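Local coordinates for protein F9 (Vaccinia virus, PDB 6CJ6), which is a component of the viral entry-fusion complex, which merges viral and cellular membranes and opens a pore that lets the virion core into the host cytoplasm, at residues N46-I51 with G132-L137; N53-N58 with I139-S144; K8-L13 with I161-I166. All coordinates share one frame; numbering follows the deposited sequence.

Contact 1: residues N46-I51 with G132-L137; sequences NCALRI and GQHMLL. With EOH (ethanol), chain B.
The imidazole ring of His134 meets the methyl of Ala48 obliquely, with CD2 of His134 3.7 Å from CB of Ala48. With CG between the backbone N and the carbonyl carbon (chi1 69°), the His134 ring lies beside Ala48. On the other side of the ring from CD2, ND1 is hydrogen-bonded to Thr4 OG1. Peptide groups make the hydrogen bonds across the contact. Met135 N donates to Asn46 O at 3.1 Å, and Ala48 N donates to Met135 O at 2.9 Å. The next bond, from Leu137 N to Ala48 O, is 2.7 Å long and lies almost in line with the C=O. Arg50 N then reaches Leu137 O at 3.2 Å, from 49° above the carbonyl plane. This alternation is the parallel beta ladder. It pairs strands 47-53 and 133-141, with strand 5-6 on the far side of 133-141. Cys47, Leu49, Met135 and Leu137 share one face, which looks toward strand 119-127. There Leu49 and Leu137 lie side by side, with Leu49 CD2 3.9 Å from Leu137 CB. Cys47 adds a disulfide to Cys127. Ala48 and Leu136 are on the other face. Leu136 CG is anti to the backbone N (chi1 176°), and its CD1 touches Arg50 CG at 3.9 Å. Next to the first bond, Asn46 CB packs on Gln133 O at 3.3 Å.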
ATOM      1  N   ASN A  46       5.335  15.914   9.782  1.00 34.01           N
ATOM      2  CA  ASN A  46       4.116  15.809  10.589  1.00 31.99           C
ATOM      3  C   ASN A  46       3.376  14.544  10.159  1.00 33.23           C
ATOM      4  O   ASN A  46       2.305  14.601   9.548  1.00 33.48           O
ATOM      5  CB  ASN A  46       3.242  17.065  10.458  1.00 32.03           C
ATOM      6  CG  ASN A  46       3.805  18.253  11.225  1.00 41.26           C
ATOM      7  OD1 ASN A  46       3.858  18.243  12.453  1.00 44.40           O
ATOM      8  ND2 ASN A  46       4.215  19.287  10.501  1.00 41.20           N
ATOM      9  N   CYS A  47       3.960  13.394  10.483  1.00 24.87           N
ATOM     10  CA  CYS A  47       3.474  12.106  10.013  1.00 30.08           C
ATOM     11  C   CYS A  47       2.542  11.477  11.041  1.00 34.16           C
ATOM     12  O   CYS A  47       2.841  11.469  12.241  1.00 36.24           O
ATOM     13  CB  CYS A  47       4.647  11.165   9.746  1.00 27.77           C
ATOM     14  SG  CYS A  47       4.185   9.680   8.841  1.00 41.04           S
ATOM     15  N   ALA A  48       1.424  10.943  10.563  1.00 40.29           N
ATOM     16  CA  ALA A  48       0.519  10.125  11.362  1.00 32.23           C
ATOM     17  C   ALA A  48       0.522   8.728  10.757  1.00 39.14           C
ATOM     18  O   ALA A  48      -0.003   8.522   9.656  1.00 38.41           O
ATOM     19  CB  ALA A  48      -0.888  10.719  11.371  1.00 42.95           C
ATOM     20  N   LEU A  49       1.124   7.776  11.462  1.00 32.88           N
ATOM     21  CA  LEU A  49       1.188   6.395  11.012  1.00 32.38           C
ATOM     22  C   LEU A  49       0.150   5.561  11.748  1.00 40.27           C
ATOM     23  O   LEU A  49      -0.035   5.709  12.960  1.00 41.08           O
ATOM     24  CB  LEU A  49       2.580   5.809  11.255  1.00 35.08           C
ATOM     25  CG  LEU A  49       3.656   6.066  10.202  1.00 39.31           C
ATOM     26  CD1 LEU A  49       5.006   5.589  10.697  1.00 32.94           C
ATOM     27  CD2 LEU A  49       3.295   5.367   8.900  1.00 32.16           C
ATOM     28  N   ARG A  50      -0.529   4.687  11.007  1.00 33.25           N
ATOM     29  CA  ARG A  50      -1.497   3.745  11.564  1.00 39.03           C
ATOM     30  C   ARG A  50      -1.082   2.350  11.110  1.00 37.17           C
ATOM     31  O   ARG A  50      -1.340   1.959   9.968  1.00 39.20           O
ATOM     32  CB  ARG A  50      -2.914   4.078  11.105  1.00 42.04           C
ATOM     33  CG  ARG A  50      -3.648   5.052  12.009  1.00 50.46           C
ATOM     34  CD  ARG A  50      -4.502   4.319  13.034  1.00 53.62           C
ATOM     35  NE  ARG A  50      -5.114   5.237  13.991  1.00 54.15           N
ATOM     36  CZ  ARG A  50      -6.197   4.959  14.711  1.00 51.36           C
ATOM     37  NH1 ARG A  50      -6.804   3.788  14.578  1.00 55.80           N
ATOM     38  NH2 ARG A  50      -6.680   5.858  15.557  1.00 53.20           N
ATOM     39  N   ILE A  51      -0.438   1.602  12.000  1.00 38.02           N
ATOM     40  CA  ILE A  51       0.088   0.280  11.684  1.00 34.72           C
ATOM     41  C   ILE A  51      -0.857  -0.760  12.267  1.00 35.80           C
ATOM     42  O   ILE A  51      -1.152  -0.737  13.468  1.00 32.72           O
ATOM     43  CB  ILE A  51       1.515   0.104  12.226  1.00 37.42           C
ATOM     44  CG1 ILE A  51       2.387   1.284  11.793  1.00 34.26           C
ATOM     45  CG2 ILE A  51       2.109  -1.213  11.740  1.00 38.58           C
ATOM     46  CD1 ILE A  51       3.676   1.411  12.567  1.00 37.50           C
ATOM     47  N   GLY A 132       0.304  22.577  11.237  1.00 40.90           N
ATOM     48  CA  GLY A 132      -1.124  22.537  11.458  1.00 45.25           C
ATOM     49  C   GLY A 132      -1.845  21.419  10.737  1.00 50.16           C
ATOM     50  O   GLY A 132      -3.077  21.340  10.826  1.00 46.30           O
ATOM     51  N   GLN A 133      -1.123  20.559  10.022  1.00 44.63           N
ATOM     52  CA  GLN A 133      -1.706  19.432   9.313  1.00 45.62           C
ATOM     53  C   GLN A 133      -0.919  18.164   9.621  1.00 50.91           C
ATOM     54  O   GLN A 133       0.134  18.198  10.264  1.00 43.67           O
ATOM     55  CB  GLN A 133      -1.748  19.672   7.796  1.00 45.37           C
ATOM     56  CG  GLN A 133      -2.731  20.742   7.355  1.00 49.28           C
ATOM     57  CD  GLN A 133      -3.047  20.662   5.875  1.00 44.08           C
ATOM     58  OE1 GLN A 133      -3.855  19.839   5.448  1.00 39.06           O
ATOM     59  NE2 GLN A 133      -2.406  21.516   5.084  1.00 40.57           N
ATOM     60  N   HIS A 134      -1.446  17.035   9.152  1.00 47.40           N
ATOM     61  CA  HIS A 134      -0.790  15.749   9.327  1.00 39.91           C
ATOM     62  C   HIS A 134      -1.108  14.868   8.130  1.00 40.46           C
ATOM     63  O   HIS A 134      -2.203  14.935   7.564  1.00 40.21           O
ATOM     64  CB  HIS A 134      -1.235  15.049  10.620  1.00 44.60           C
ATOM     65  CG  HIS A 134      -2.656  14.572  10.598  1.00 47.81           C
ATOM     66  ND1 HIS A 134      -3.714  15.365  10.990  1.00 52.50           N
ATOM     67  CD2 HIS A 134      -3.192  13.380  10.242  1.00 44.50           C
ATOM     68  CE1 HIS A 134      -4.840  14.683  10.872  1.00 48.60           C
ATOM     69  NE2 HIS A 134      -4.551  13.477  10.420  1.00 40.87           N
ATOM     70  N   MET A 135      -0.139  14.041   7.743  1.00 37.86           N
ATOM     71  CA  MET A 135      -0.337  13.052   6.689  1.00 34.26           C
ATOM     72  C   MET A 135      -0.641  11.710   7.344  1.00 35.82           C
ATOM     73  O   MET A 135       0.247  11.082   7.929  1.00 29.98           O
ATOM     74  CB  MET A 135       0.884  12.946   5.778  1.00 29.65           C
ATOM     75  CG  MET A 135       0.750  11.841   4.739  1.00 31.97           C
ATOM     76  SD  MET A 135       2.105  11.774   3.553  1.00 36.46           S
ATOM     77  CE  MET A 135       1.865  13.313   2.670  1.00 34.24           C
ATOM     78  N   LEU A 136      -1.895  11.281   7.252  1.00 37.35           N
ATOM     79  CA  LEU A 136      -2.264   9.956   7.727  1.00 34.52           C
ATOM     80  C   LEU A 136      -1.789   8.908   6.730  1.00 37.28           C
ATOM     81  O   LEU A 136      -2.050   9.014   5.528  1.00 36.06           O
ATOM     82  CB  LEU A 136      -3.780   9.863   7.899  1.00 37.70           C
ATOM     83  CG  LEU A 136      -4.294   8.483   8.309  1.00 38.74           C
ATOM     84  CD1 LEU A 136      -3.895   8.173   9.746  1.00 42.29           C
ATOM     85  CD2 LEU A 136      -5.800   8.383   8.123  1.00 39.93           C
ATOM     86  N   LEU A 137      -1.088   7.891   7.233  1.00 35.74           N
ATOM     87  CA  LEU A 137      -0.487   6.854   6.391  1.00 30.90           C
ATOM     88  C   LEU A 137      -0.779   5.502   7.041  1.00 29.12           C
ATOM     89  O   LEU A 137      -0.002   5.015   7.865  1.00 31.35           O
ATOM     90  CB  LEU A 137       1.006   7.099   6.235  1.00 31.81           C
ATOM     91  CG  LEU A 137       1.623   6.713   4.895  1.00 32.77           C
ATOM     92  CD1 LEU A 137       0.848   7.372   3.775  1.00 37.33           C
ATOM     93  CD2 LEU A 137       3.081   7.128   4.851  1.00 36.29           C
TER
HETATM   94  C1  EOH B 229      -6.201  24.191  11.694  1.00 71.16           C
HETATM   95  C2  EOH B 229      -7.049  24.633  12.830  1.00 59.78           C
HETATM   96  O   EOH B 229      -5.427  23.084  12.146  1.00 68.92           O

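Contact 2: residues N53-N58 with I139-S144; sequences NKCMSN and IVNTGS. With MOH (methanol), chain C.
An Asx turn ends strand 133-141 where it meets the loop between strand 47-53 and helix 59-74. Asn141 makes the turn: its OD1 accepts from Gly143 N at 2.9 Å, with the donor well above the carbonyl plane. The other branch of the same amide crosses to the end of strand 47-53. Asn141 ND2 donates to Asn53 OD1 at 2.7 Å, and the bond is nearly straight (176°). The acceptor lies in the amide plane of Asn141, and the donor lies in the carbonyl plane of Asn53. The two amide planes are nevertheless turned 83° apart. Asn141 CG is anti to the backbone N (chi1 174°), which puts the amide beside Asn53. The buried amide has further partners, since ND2 also bonds Ile35 O and OD1 also bonds Asn148 ND2. These bonds would fix its rotation.

Asn53 and Asn141 form the last parallel bridge of the sheet, with both side chains on one face. Lys54 N continues the ladder by donating to Asn141 O at 2.8 Å. Beyond it the loop leaves the strand pattern and the backbones stay close. Cys55 CB comes within 3.3 Å of Thr142 O. Cys55 SG lies 3.3 Å from Gly143 N, and its disulfide to Cys33 joins this loop to the segment before strand 36-41. Gly143, at positive phi, lets the backbone pass close against Cys55.

Lys54 crosses Val140 at about a right angle. Its chain bends back at chi3 and chi4, and NZ lies 3.6 Å from Val140 CG2 and is hydrogen-bonded to a bound 1,3-propanediol. Thr142 CG2 packs against Lys54 O at 3.7 Å, while Thr142 and Val140 also touch helices 10-24 and 145-158.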
ATOM      1  N   ASN A  53      -2.191  -5.124  11.777  1.00 30.58           N
ATOM      2  CA  ASN A  53      -2.020  -6.444  11.194  1.00 38.11           C
ATOM      3  C   ASN A  53      -3.373  -6.970  10.738  1.00 39.21           C
ATOM      4  O   ASN A  53      -4.380  -6.824  11.437  1.00 40.77           O
ATOM      5  CB  ASN A  53      -1.393  -7.411  12.199  1.00 41.33           C
ATOM      6  CG  ASN A  53       0.031  -7.035  12.555  1.00 44.35           C
ATOM      7  OD1 ASN A  53       0.982  -7.466  11.902  1.00 41.09           O
ATOM      8  ND2 ASN A  53       0.185  -6.224  13.593  1.00 53.76           N
ATOM      9  N   LYS A  54      -3.389  -7.570   9.551  1.00 39.47           N
ATOM     10  CA  LYS A  54      -4.603  -8.126   8.972  1.00 44.54           C
ATOM     11  C   LYS A  54      -4.196  -9.181   7.958  1.00 41.16           C
ATOM     12  O   LYS A  54      -4.544  -9.090   6.776  1.00 48.14           O
ATOM     13  CB  LYS A  54      -5.424  -7.025   8.299  1.00 44.77           C
ATOM     14  CG  LYS A  54      -6.915  -7.081   8.588  1.00 44.98           C
ATOM     15  CD  LYS A  54      -7.647  -5.861   8.033  1.00 49.28           C
ATOM     16  CE  LYS A  54      -7.547  -4.649   8.958  1.00 54.54           C
ATOM     17  NZ  LYS A  54      -6.202  -4.002   8.963  1.00 41.93           N
ATOM     18  N   CYS A  55      -3.446 -10.180   8.412  1.00 39.60           N
ATOM     19  CA  CYS A  55      -2.820 -11.120   7.503  1.00 44.23           C
ATOM     20  C   CYS A  55      -3.820 -12.145   6.989  1.00 46.71           C
ATOM     21  O   CYS A  55      -4.883 -12.374   7.572  1.00 55.68           O
ATOM     22  CB  CYS A  55      -1.650 -11.826   8.178  1.00 42.68           C
ATOM     23  SG  CYS A  55      -0.720 -10.755   9.277  1.00 47.65           S
ATOM     24  N   MET A  56      -3.456 -12.774   5.875  1.00 45.19           N
ATOM     25  CA  MET A  56      -4.329 -13.717   5.200  1.00 51.96           C
ATOM     26  C   MET A  56      -3.504 -14.875   4.657  1.00 53.26           C
ATOM     27  O   MET A  56      -2.284 -14.944   4.840  1.00 45.63           O
ATOM     28  CB  MET A  56      -5.160 -13.025   4.117  1.00 54.55           C
ATOM     29  CG  MET A  56      -4.484 -11.822   3.496  1.00 45.60           C
ATOM     30  SD  MET A  56      -5.711 -10.771   2.711  1.00 58.78           S
ATOM     31  CE  MET A  56      -6.847 -10.534   4.077  1.00 47.66           C
ATOM     32  N   SER A  57      -4.192 -15.786   3.968  1.00 51.47           N
ATOM     33  CA  SER A  57      -3.596 -17.069   3.618  1.00 50.05           C
ATOM     34  C   SER A  57      -2.486 -16.919   2.586  1.00 50.66           C
ATOM     35  O   SER A  57      -1.426 -17.546   2.716  1.00 48.44           O
ATOM     36  CB  SER A  57      -4.678 -18.028   3.126  1.00 54.72           C
ATOM     37  OG  SER A  57      -5.649 -17.346   2.349  1.00 58.29           O
ATOM     38  N   ASN A  58      -2.695 -16.098   1.559  1.00 42.44           N
ATOM     39  CA  ASN A  58      -1.767 -16.069   0.439  1.00 46.73           C
ATOM     40  C   ASN A  58      -1.615 -14.660  -0.118  1.00 41.25           C
ATOM     41  O   ASN A  58      -2.509 -13.820   0.000  1.00 37.28           O
ATOM     42  CB  ASN A  58      -2.198 -17.037  -0.665  1.00 45.08           C
ATOM     43  CG  ASN A  58      -3.673 -16.938  -0.985  1.00 50.72           C
ATOM     44  OD1 ASN A  58      -4.269 -15.867  -0.892  1.00 51.55           O
ATOM     45  ND2 ASN A  58      -4.275 -18.063  -1.352  1.00 59.28           N
ATOM     46  N   ILE A 139      -0.694   1.783   7.293  1.00 28.06           N
ATOM     47  CA  ILE A 139       0.131   0.687   6.796  1.00 22.53           C
ATOM     48  C   ILE A 139      -0.410  -0.605   7.392  1.00 28.25           C
ATOM     49  O   ILE A 139      -0.463  -0.756   8.620  1.00 30.17           O
ATOM     50  CB  ILE A 139       1.617   0.891   7.141  1.00 21.97           C
ATOM     51  CG1 ILE A 139       2.297   1.787   6.102  1.00 39.45           C
ATOM     52  CG2 ILE A 139       2.346  -0.437   7.212  1.00 25.00           C
ATOM     53  CD1 ILE A 139       1.953   3.249   6.208  1.00 32.69           C
ATOM     54  N   VAL A 140      -0.819  -1.533   6.531  1.00 27.76           N
ATOM     55  CA  VAL A 140      -1.419  -2.791   6.961  1.00 29.70           C
ATOM     56  C   VAL A 140      -0.481  -3.937   6.613  1.00 29.62           C
ATOM     57  O   VAL A 140      -0.036  -4.063   5.466  1.00 33.78           O
ATOM     58  CB  VAL A 140      -2.824  -2.993   6.364  1.00 35.78           C
ATOM     59  CG1 VAL A 140      -2.809  -2.808   4.856  1.00 35.51           C
ATOM     60  CG2 VAL A 140      -3.367  -4.366   6.734  1.00 37.24           C
ATOM     61  N   ASN A 141      -0.169  -4.762   7.610  1.00 32.18           N
ATOM     62  CA  ASN A 141       0.629  -5.963   7.411  1.00 35.54           C
ATOM     63  C   ASN A 141      -0.303  -7.113   7.058  1.00 37.59           C
ATOM     64  O   ASN A 141      -1.234  -7.413   7.812  1.00 37.41           O
ATOM     65  CB  ASN A 141       1.390  -6.311   8.689  1.00 29.66           C
ATOM     66  CG  ASN A 141       2.124  -7.635   8.583  1.00 37.02           C
ATOM     67  OD1 ASN A 141       2.661  -7.973   7.526  1.00 34.62           O
ATOM     68  ND2 ASN A 141       2.136  -8.400   9.671  1.00 31.83           N
ATOM     69  N   THR A 142      -0.056  -7.762   5.920  1.00 33.02           N
ATOM     70  CA  THR A 142      -0.803  -8.960   5.558  1.00 37.34           C
ATOM     71  C   THR A 142      -0.000 -10.240   5.758  1.00 32.72           C
ATOM     72  O   THR A 142      -0.339 -11.273   5.171  1.00 38.77           O
ATOM     73  CB  THR A 142      -1.356  -8.877   4.136  1.00 37.01           C
ATOM     74  OG1 THR A 142      -0.294  -8.583   3.218  1.00 26.06           O
ATOM     75  CG2 THR A 142      -2.455  -7.823   4.054  1.00 34.86           C
ATOM     76  N   GLY A 143       1.045 -10.199   6.581  1.00 39.08           N
ATOM     77  CA  GLY A 143       1.780 -11.404   6.906  1.00 37.85           C
ATOM     78  C   GLY A 143       2.511 -12.042   5.752  1.00 36.46           C
ATOM     79  O   GLY A 143       2.849 -13.226   5.821  1.00 39.90           O
ATOM     80  N   SER A 144       2.766 -11.292   4.687  1.00 30.91           N
ATOM     81  CA  SER A 144       3.549 -11.770   3.559  1.00 31.24           C
ATOM     82  C   SER A 144       4.594 -10.723   3.225  1.00 29.43           C
ATOM     83  O   SER A 144       4.274  -9.535   3.123  1.00 30.03           O
ATOM     84  CB  SER A 144       2.657 -12.009   2.342  1.00 31.81           C
ATOM     85  OG  SER A 144       3.418 -12.023   1.156  1.00 34.84           O
TER
HETATM   86  C   MOH C 241      -0.711  -5.966   1.812  1.00 34.54           C
HETATM   87  O   MOH C 241       0.436  -5.658   2.578  1.00 41.92           O

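Contact 3: residues K8-L13 with I161-I166; sequences KTLYNL and IYVPPI. With EOH (ethanol), chain D.
Two backbone hydrogen bonds join Lys8-Leu10 to Ile161-Val163, one on each side of Thr9 and Tyr162. Val163 N donates to Lys8 O at 3.2 Å, tilted 32° from the carbonyl plane. Leu10 N donates to Ile161 O at 3.0 Å, nearly in line with that C=O. Together they make a single beta bridge between Thr9 and Tyr162. The same Ile161 O also lies 3.2 Å from Thr9 CB.

A second set of polar bonds lies at the start of the helix. Thr9 is the N-cap of helix 10-24 and forms a capping box with Asn12. Thr9 N donates to Asn12 OD1 at 2.8 Å, and this bond is close to straight (172°). Thr9 OG1, set between the backbone N and the carbonyl carbon (chi1 73°), accepts a weak bond from Tyr11 N and also makes a weak bond to Asn12 OD1. Leu10 N, just after the cap, is satisfied by segment 161-166.

The apolar contacts gather on Leu10. Its CD1 meets Ile161 CG2 at 3.8 Å, the two side chains crossing at a slant. Its CD2 approaches Val163 CG2 at 4.0 Å, here at about a right angle. Val163 CG2 also presses on the backbone, 3.5 Å from Thr9 C.

The Tyr162 ring receives Lys8 O at its edge, near the ring plane, with CD1 3.3 Å away. Pro164 N lies over the centre of one face. The ring also stacks with Phe7.

Segment 161-166 runs past the start of helix 10-24 after the chain leaves helix 145-158. Leu10 reaches on to Val73 of helix 59-74, Thr9 touches Met135 of strand 133-141, and Tyr11 packs against helix 145-158.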
ATOM      1  N   LYS A   8      -4.559  15.001   2.965  1.00 38.15           N
ATOM      2  CA  LYS A   8      -4.929  13.777   2.263  1.00 43.54           C
ATOM      3  C   LYS A   8      -4.216  13.650   0.924  1.00 34.93           C
ATOM      4  O   LYS A   8      -3.983  14.640   0.225  1.00 37.19           O
ATOM      5  CB  LYS A   8      -6.439  13.721   2.044  1.00 41.48           C
ATOM      6  CG  LYS A   8      -7.203  13.174   3.231  1.00 44.06           C
ATOM      7  CD  LYS A   8      -8.696  13.222   3.001  1.00 49.07           C
ATOM      8  CE  LYS A   8      -9.430  12.712   4.220  1.00 47.14           C
ATOM      9  NZ  LYS A   8     -10.886  12.960   4.113  1.00 57.76           N
ATOM     10  N   THR A   9      -3.875  12.412   0.573  1.00 33.98           N
ATOM     11  CA  THR A   9      -3.259  12.067  -0.699  1.00 28.32           C
ATOM     12  C   THR A   9      -4.050  10.928  -1.329  1.00 31.63           C
ATOM     13  O   THR A   9      -5.046  10.452  -0.776  1.00 27.56           O
ATOM     14  CB  THR A   9      -1.799  11.637  -0.516  1.00 29.95           C
ATOM     15  OG1 THR A   9      -1.761  10.338   0.087  1.00 34.25           O
ATOM     16  CG2 THR A   9      -1.045  12.627   0.361  1.00 35.08           C
ATOM     17  N   LEU A  10      -3.588  10.477  -2.500  1.00 34.32           N
ATOM     18  CA  LEU A  10      -4.255   9.370  -3.177  1.00 26.48           C
ATOM     19  C   LEU A  10      -4.126   8.063  -2.407  1.00 30.45           C
ATOM     20  O   LEU A  10      -5.018   7.212  -2.491  1.00 28.28           O
ATOM     21  CB  LEU A  10      -3.714   9.200  -4.595  1.00 33.55           C
ATOM     22  CG  LEU A  10      -4.471   9.946  -5.691  1.00 41.34           C
ATOM     23  CD1 LEU A  10      -3.944   9.553  -7.059  1.00 42.07           C
ATOM     24  CD2 LEU A  10      -5.956   9.656  -5.581  1.00 35.72           C
ATOM     25  N   TYR A  11      -3.033   7.876  -1.661  1.00 25.83           N
ATOM     26  CA  TYR A  11      -2.890   6.643  -0.895  1.00 23.31           C
ATOM     27  C   TYR A  11      -4.007   6.488   0.127  1.00 30.79           C
ATOM     28  O   TYR A  11      -4.415   5.360   0.430  1.00 28.44           O
ATOM     29  CB  TYR A  11      -1.516   6.564  -0.226  1.00 23.43           C
ATOM     30  CG  TYR A  11      -1.349   5.320   0.623  1.00 25.51           C
ATOM     31  CD1 TYR A  11      -1.167   4.075   0.036  1.00 31.88           C
ATOM     32  CD2 TYR A  11      -1.395   5.390   2.009  1.00 25.89           C
ATOM     33  CE1 TYR A  11      -1.030   2.935   0.806  1.00 29.91           C
ATOM     34  CE2 TYR A  11      -1.250   4.258   2.788  1.00 26.59           C
ATOM     35  CZ  TYR A  11      -1.065   3.034   2.182  1.00 29.39           C
ATOM     36  OH  TYR A  11      -0.923   1.905   2.953  1.00 34.08           O
ATOM     37  N   ASN A  12      -4.515   7.601   0.665  1.00 34.34           N
ATOM     38  CA  ASN A  12      -5.663   7.535   1.564  1.00 32.59           C
ATOM     39  C   ASN A  12      -6.853   6.876   0.880  1.00 27.87           C
ATOM     40  O   ASN A  12      -7.502   5.992   1.450  1.00 25.77           O
ATOM     41  CB  ASN A  12      -6.031   8.938   2.043  1.00 28.54           C
ATOM     42  CG  ASN A  12      -4.958   9.554   2.913  1.00 40.40           C
ATOM     43  OD1 ASN A  12      -4.137  10.345   2.442  1.00 38.89           O
ATOM     44  ND2 ASN A  12      -4.958   9.195   4.192  1.00 32.63           N
ATOM     45  N   LEU A  13      -7.157   7.295  -0.350  1.00 24.54           N
ATOM     46  CA  LEU A  13      -8.259   6.679  -1.081  1.00 32.70           C
ATOM     47  C   LEU A  13      -7.975   5.210  -1.367  1.00 29.43           C
ATOM     48  O   LEU A  13      -8.876   4.367  -1.276  1.00 34.41           O
ATOM     49  CB  LEU A  13      -8.523   7.443  -2.378  1.00 34.53           C
ATOM     50  CG  LEU A  13      -8.794   8.939  -2.216  1.00 38.40           C
ATOM     51  CD1 LEU A  13      -9.184   9.566  -3.545  1.00 46.37           C
ATOM     52  CD2 LEU A  13      -9.871   9.178  -1.166  1.00 52.15           C
ATOM     53  N   ILE A 161       1.040  12.225  -4.348  1.00 34.32           N
ATOM     54  CA  ILE A 161      -0.000  12.837  -5.170  1.00 38.47           C
ATOM     55  C   ILE A 161      -1.066  13.413  -4.250  1.00 35.52           C
ATOM     56  O   ILE A 161      -1.750  12.670  -3.537  1.00 39.15           O
ATOM     57  CB  ILE A 161      -0.601  11.832  -6.162  1.00 42.86           C
ATOM     58  CG1 ILE A 161       0.510  11.186  -6.989  1.00 33.16           C
ATOM     59  CG2 ILE A 161      -1.606  12.519  -7.069  1.00 45.27           C
ATOM     60  CD1 ILE A 161       0.010  10.143  -7.960  1.00 32.91           C
ATOM     61  N   TYR A 162      -1.221  14.732  -4.289  1.00 40.53           N
ATOM     62  CA  TYR A 162      -2.029  15.461  -3.320  1.00 49.46           C
ATOM     63  C   TYR A 162      -3.476  15.570  -3.787  1.00 47.21           C
ATOM     64  O   TYR A 162      -3.747  15.820  -4.966  1.00 55.36           O
ATOM     65  CB  TYR A 162      -1.430  16.855  -3.108  1.00 43.81           C
ATOM     66  CG  TYR A 162      -2.264  17.809  -2.282  1.00 47.85           C
ATOM     67  CD1 TYR A 162      -2.798  17.423  -1.059  1.00 52.33           C
ATOM     68  CD2 TYR A 162      -2.484  19.111  -2.711  1.00 48.48           C
ATOM     69  CE1 TYR A 162      -3.554  18.301  -0.301  1.00 50.08           C
ATOM     70  CE2 TYR A 162      -3.232  19.996  -1.958  1.00 54.20           C
ATOM     71  CZ  TYR A 162      -3.765  19.588  -0.755  1.00 53.13           C
ATOM     72  OH  TYR A 162      -4.511  20.468  -0.005  1.00 60.15           O
ATOM     73  N   VAL A 163      -4.397  15.369  -2.855  1.00 46.90           N
ATOM     74  CA  VAL A 163      -5.834  15.462  -3.091  1.00 49.45           C
ATOM     75  C   VAL A 163      -6.336  16.727  -2.403  1.00 55.08           C
ATOM     76  O   VAL A 163      -6.234  16.835  -1.173  1.00 52.65           O
ATOM     77  CB  VAL A 163      -6.575  14.220  -2.568  1.00 46.74           C
ATOM     78  CG1 VAL A 163      -8.079  14.377  -2.746  1.00 51.46           C
ATOM     79  CG2 VAL A 163      -6.080  12.972  -3.277  1.00 39.27           C
ATOM     80  N   PRO A 164      -6.861  17.704  -3.140  1.00 57.69           N
ATOM     81  CA  PRO A 164      -7.357  18.915  -2.494  1.00 61.61           C
ATOM     82  C   PRO A 164      -8.519  18.594  -1.578  1.00 62.65           C
ATOM     83  O   PRO A 164      -9.307  17.666  -1.842  1.00 60.45           O
ATOM     84  CB  PRO A 164      -7.794  19.788  -3.679  1.00 60.00           C
ATOM     85  CG  PRO A 164      -6.991  19.291  -4.836  1.00 55.46           C
ATOM     86  CD  PRO A 164      -6.856  17.816  -4.610  1.00 51.81           C
ATOM     87  N   PRO A 165      -8.669  19.339  -0.482  1.00 66.85           N
ATOM     88  CA  PRO A 165      -9.609  18.928   0.568  1.00 73.25           C
ATOM     89  C   PRO A 165     -11.064  19.142   0.180  1.00 79.52           C
ATOM     90  O   PRO A 165     -11.404  20.018  -0.621  1.00 81.65           O
ATOM     91  CB  PRO A 165      -9.222  19.819   1.753  1.00 63.66           C
ATOM     92  CG  PRO A 165      -8.658  21.042   1.118  1.00 65.17           C
ATOM     93  CD  PRO A 165      -7.949  20.574  -0.127  1.00 64.32           C
ATOM     94  N   ILE A 166     -11.929  18.319   0.772  1.00 76.24           N
ATOM     95  CA  ILE A 166     -13.370  18.402   0.562  1.00 74.72           C
ATOM     96  C   ILE A 166     -14.119  17.741   1.717  1.00 77.50           C
ATOM     97  O   ILE A 166     -13.747  17.893   2.882  1.00 81.39           O
ATOM     98  CB  ILE A 166     -13.755  17.751  -0.758  1.00 84.20           C
TER
HETATM   99  C1  EOH D 232     -11.024  20.833  -3.995  1.00 55.41           C
HETATM  100  C2  EOH D 232     -11.484  20.256  -5.311  1.00 67.48           C
HETATM  101  O   EOH D 232     -12.144  21.351  -3.459  1.00 69.65           O

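In the fold
Residues 8-13 come first, but contact 3 closes only when the chain reaches 161-166, so its loop takes in nearly the whole modelled chain. Contacts 1 and 2 both lie within that loop. Their segments alternate along the chain: 46-51 and 53-58 follow one strand into its loop, then 132-137 and 139-144 do the same on its neighbour. The two loops therefore cross, and Arg50 O probably accepts a hydrogen bond from Ile139 N where the contacts meet. Contact 3 joins the start of the first helix to the C-terminal segment. It meets the sheet of contact 1 through Asn12, Tyr11 and Thr9, which touch Leu136, Leu137 and Met135.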